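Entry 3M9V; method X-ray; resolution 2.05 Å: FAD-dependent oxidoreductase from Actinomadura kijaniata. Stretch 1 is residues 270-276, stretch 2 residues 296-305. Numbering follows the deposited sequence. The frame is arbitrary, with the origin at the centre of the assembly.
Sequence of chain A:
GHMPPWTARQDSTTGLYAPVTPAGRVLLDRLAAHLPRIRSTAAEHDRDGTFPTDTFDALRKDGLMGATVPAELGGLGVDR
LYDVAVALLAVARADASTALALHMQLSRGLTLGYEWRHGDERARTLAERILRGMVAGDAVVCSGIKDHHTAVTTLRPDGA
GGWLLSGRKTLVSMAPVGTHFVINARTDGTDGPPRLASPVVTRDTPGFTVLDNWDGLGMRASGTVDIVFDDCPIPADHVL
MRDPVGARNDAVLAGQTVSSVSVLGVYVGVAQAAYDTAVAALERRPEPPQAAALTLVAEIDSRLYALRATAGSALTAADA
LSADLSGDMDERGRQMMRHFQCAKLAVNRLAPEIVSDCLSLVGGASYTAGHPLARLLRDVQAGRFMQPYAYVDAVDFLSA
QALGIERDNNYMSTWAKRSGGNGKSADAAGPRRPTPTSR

Stretch 1, residues 270-276: VAQAAYD
Stretch 2 (296-305) LVAEIDSRLY

How do the two backbones lie against each other? Both stretches are helical throughout, each a segment of a longer helix, with phi near -60° and psi near -45°. The i to i+4 hydrogen bonds are regular, from Ala274 N to Val270 O (3.0 Å) through Asp276 N to Gln272 O (2.9 Å) in one helix, and from Ile300 N to Leu296 O (2.8 Å) through Tyr305 N to Asp301 O (3.2 Å) in the other. The helices run nearly antiparallel, with a signed crossing angle of -159° and axes 10.8 Å apart at closest approach. Two pairs fix the register: Ala271 CA lies 7.2 Å from Leu304 CA, and Tyr275 CA lies 7.5 Å from Ile300 CA. One helical turn forward in the first helix thus matches one turn back in the second.

What fills the space between them? Tyr275 does most of the work on its side, its CB directed toward the second helix and its side chain (chi1 -176°, t; chi2 40°) set as a knob among Val297, Ile300, Asp301 and Leu304. The ring meets its neighbours obliquely: Tyr275 CD1 is 3.3 Å from Ile300 CG2, and Tyr275 CD2 is 3.4 Å from Leu304 CD2. Ile300 is m, t and Leu304 is t, p; both direct CB toward the first helix. Leu304 also reaches the small Ala271, where Ala271 CB and Leu304 CD1 stand 4.1 Å apart. Together the stretches bury 311 Å², much of it on Tyr275 and Leu304.

Where does polar chemistry join the helices? The phenol of Tyr275 reaches past the apolar contacts and donates a hydrogen bond from OH to Asp301 OD1 at 2.7 Å, a short link to a carboxylate acceptor. Asp301 (chi1 -162°, t; chi2 61°) starts sideways from its CA, but its end comes nearer to the first helix. The same hydroxyl passes Val297 more loosely, with Tyr275 OH 4.2 Å from Val297 CG1.

How are the flanking polar side chains held? Gln272 (t, p, chi3 62°) folds along its own helix, donating from NE2 to Asp276 OD1 at 3.1 Å, one turn on; Asp276 is m, with chi2 -10°. Its other amide atom, Gln272 OE1, packs 3.5 Å from Leu304 CD2. On the second helix, a salt bridge spans one turn, with Arg303 NH1 3.3 Å from Glu299 OE1; neither residue touches the first stretch.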

# COMPACT_ATOMS: atom_id res chain seq x y z
N VAL A 270 12.12 8.17 15.66
CA VAL A 270 10.75 8.72 15.59
C VAL A 270 9.69 7.62 15.47
O VAL A 270 8.69 7.62 16.22
CB VAL A 270 10.61 9.78 14.47
CG1 VAL A 270 9.16 10.26 14.35
CG2 VAL A 270 11.48 11.01 14.83
N ALA A 271 9.89 6.67 14.56
CA ALA A 271 8.94 5.56 14.48
C ALA A 271 8.89 4.76 15.79
O ALA A 271 7.84 4.27 16.20
CB ALA A 271 9.31 4.64 13.29
N GLN A 272 10.04 4.54 16.41
CA GLN A 272 10.05 3.79 17.67
C GLN A 272 9.23 4.51 18.76
O GLN A 272 8.51 3.88 19.53
CB GLN A 272 11.49 3.50 18.12
CG GLN A 272 11.64 2.66 19.41
CD GLN A 272 11.25 1.21 19.17
OE1 GLN A 272 11.88 0.53 18.36
NE2 GLN A 272 10.20 0.75 19.83
N ALA A 273 9.35 5.83 18.83
CA ALA A 273 8.77 6.60 19.92
C ALA A 273 7.27 6.62 19.64
O ALA A 273 6.51 6.54 20.59
CB ALA A 273 9.35 8.04 19.97
N ALA A 274 6.84 6.68 18.38
CA ALA A 274 5.41 6.57 18.07
C ALA A 274 4.81 5.23 18.52
O ALA A 274 3.78 5.16 19.18
CB ALA A 274 5.15 6.80 16.56
N TYR A 275 5.50 4.14 18.22
CA TYR A 275 5.02 2.82 18.58
C TYR A 275 4.93 2.70 20.11
O TYR A 275 3.92 2.20 20.62
CB TYR A 275 6.02 1.81 18.07
CG TYR A 275 5.64 0.36 18.27
CD1 TYR A 275 4.33 -0.08 18.08
CD2 TYR A 275 6.59 -0.57 18.64
CE1 TYR A 275 3.99 -1.43 18.26
CE2 TYR A 275 6.27 -1.92 18.78
CZ TYR A 275 4.99 -2.34 18.57
OH TYR A 275 4.73 -3.69 18.74
N ASP A 276 5.98 3.14 20.80
CA ASP A 276 6.05 3.06 22.26
C ASP A 276 4.91 3.82 22.92
O ASP A 276 4.35 3.35 23.91
CB ASP A 276 7.34 3.69 22.78
CG ASP A 276 8.53 2.80 22.52
OD1 ASP A 276 8.37 1.63 22.12
OD2 ASP A 276 9.64 3.31 22.65
N LEU A 296 -3.39 -3.95 13.74
CA LEU A 296 -2.47 -2.81 13.65
C LEU A 296 -1.17 -2.97 14.46
O LEU A 296 -0.06 -2.74 13.96
CB LEU A 296 -3.18 -1.53 14.12
CG LEU A 296 -4.03 -0.86 13.02
CD1 LEU A 296 -4.62 0.38 13.66
CD2 LEU A 296 -3.13 -0.48 11.85
N VAL A 297 -1.30 -3.40 15.71
CA VAL A 297 -0.15 -3.63 16.55
C VAL A 297 0.78 -4.66 15.89
O VAL A 297 2.00 -4.46 15.88
CB VAL A 297 -0.56 -4.13 17.97
CG1 VAL A 297 0.66 -4.71 18.68
CG2 VAL A 297 -1.16 -2.93 18.75
N ALA A 298 0.23 -5.75 15.35
CA ALA A 298 1.10 -6.79 14.79
C ALA A 298 1.72 -6.18 13.52
O ALA A 298 2.90 -6.38 13.25
CB ALA A 298 0.29 -8.07 14.45
N GLU A 299 0.97 -5.41 12.73
CA GLU A 299 1.49 -4.90 11.46
C GLU A 299 2.62 -3.90 11.73
O GLU A 299 3.67 -3.94 11.09
CB GLU A 299 0.40 -4.21 10.63
CG GLU A 299 -0.69 -5.13 10.05
CD GLU A 299 -0.24 -5.74 8.74
OE1 GLU A 299 0.71 -5.20 8.12
OE2 GLU A 299 -0.84 -6.78 8.37
N ILE A 300 2.39 -2.98 12.66
CA ILE A 300 3.44 -2.07 13.09
C ILE A 300 4.68 -2.74 13.64
O ILE A 300 5.80 -2.37 13.30
CB ILE A 300 2.91 -1.06 14.14
CG1 ILE A 300 1.87 -0.16 13.48
CG2 ILE A 300 4.05 -0.37 14.85
CD1 ILE A 300 0.97 0.59 14.48
N ASP A 301 4.47 -3.73 14.50
CA ASP A 301 5.60 -4.45 15.08
C ASP A 301 6.47 -5.02 13.95
O ASP A 301 7.70 -5.03 14.00
CB ASP A 301 5.06 -5.64 15.92
CG ASP A 301 6.09 -6.18 16.88
OD1 ASP A 301 6.52 -5.41 17.74
OD2 ASP A 301 6.52 -7.34 16.81
N SER A 302 5.83 -5.57 12.93
CA SER A 302 6.62 -6.13 11.83
C SER A 302 7.23 -5.06 10.91
O SER A 302 8.39 -5.15 10.48
CB SER A 302 5.74 -7.08 11.01
OG SER A 302 6.37 -7.47 9.79
N ARG A 303 6.48 -4.01 10.61
CA ARG A 303 7.01 -2.87 9.84
C ARG A 303 8.19 -2.15 10.51
O ARG A 303 9.15 -1.78 9.84
CB ARG A 303 5.92 -1.83 9.54
CG ARG A 303 5.02 -2.26 8.35
CD ARG A 303 3.82 -1.31 8.08
NE ARG A 303 3.73 -1.18 6.64
CZ ARG A 303 3.08 -2.01 5.83
NH1 ARG A 303 2.38 -3.02 6.33
NH2 ARG A 303 3.12 -1.83 4.51
N LEU A 304 8.10 -1.92 11.81
CA LEU A 304 9.22 -1.37 12.58
C LEU A 304 10.44 -2.30 12.52
O LEU A 304 11.58 -1.84 12.34
CB LEU A 304 8.81 -1.18 14.03
CG LEU A 304 9.86 -0.59 14.99
CD1 LEU A 304 10.30 0.80 14.50
CD2 LEU A 304 9.18 -0.44 16.37
N TYR A 305 10.23 -3.60 12.66
CA TYR A 305 11.33 -4.55 12.47
C TYR A 305 12.02 -4.42 11.10
O TYR A 305 13.26 -4.38 11.00
CB TYR A 305 10.80 -5.98 12.63
CG TYR A 305 11.93 -6.96 12.79
CD1 TYR A 305 12.39 -7.33 14.06
CD2 TYR A 305 12.56 -7.47 11.66
CE1 TYR A 305 13.48 -8.18 14.19
CE2 TYR A 305 13.60 -8.38 11.80
CZ TYR A 305 14.06 -8.72 13.06
OH TYR A 305 15.16 -9.56 13.14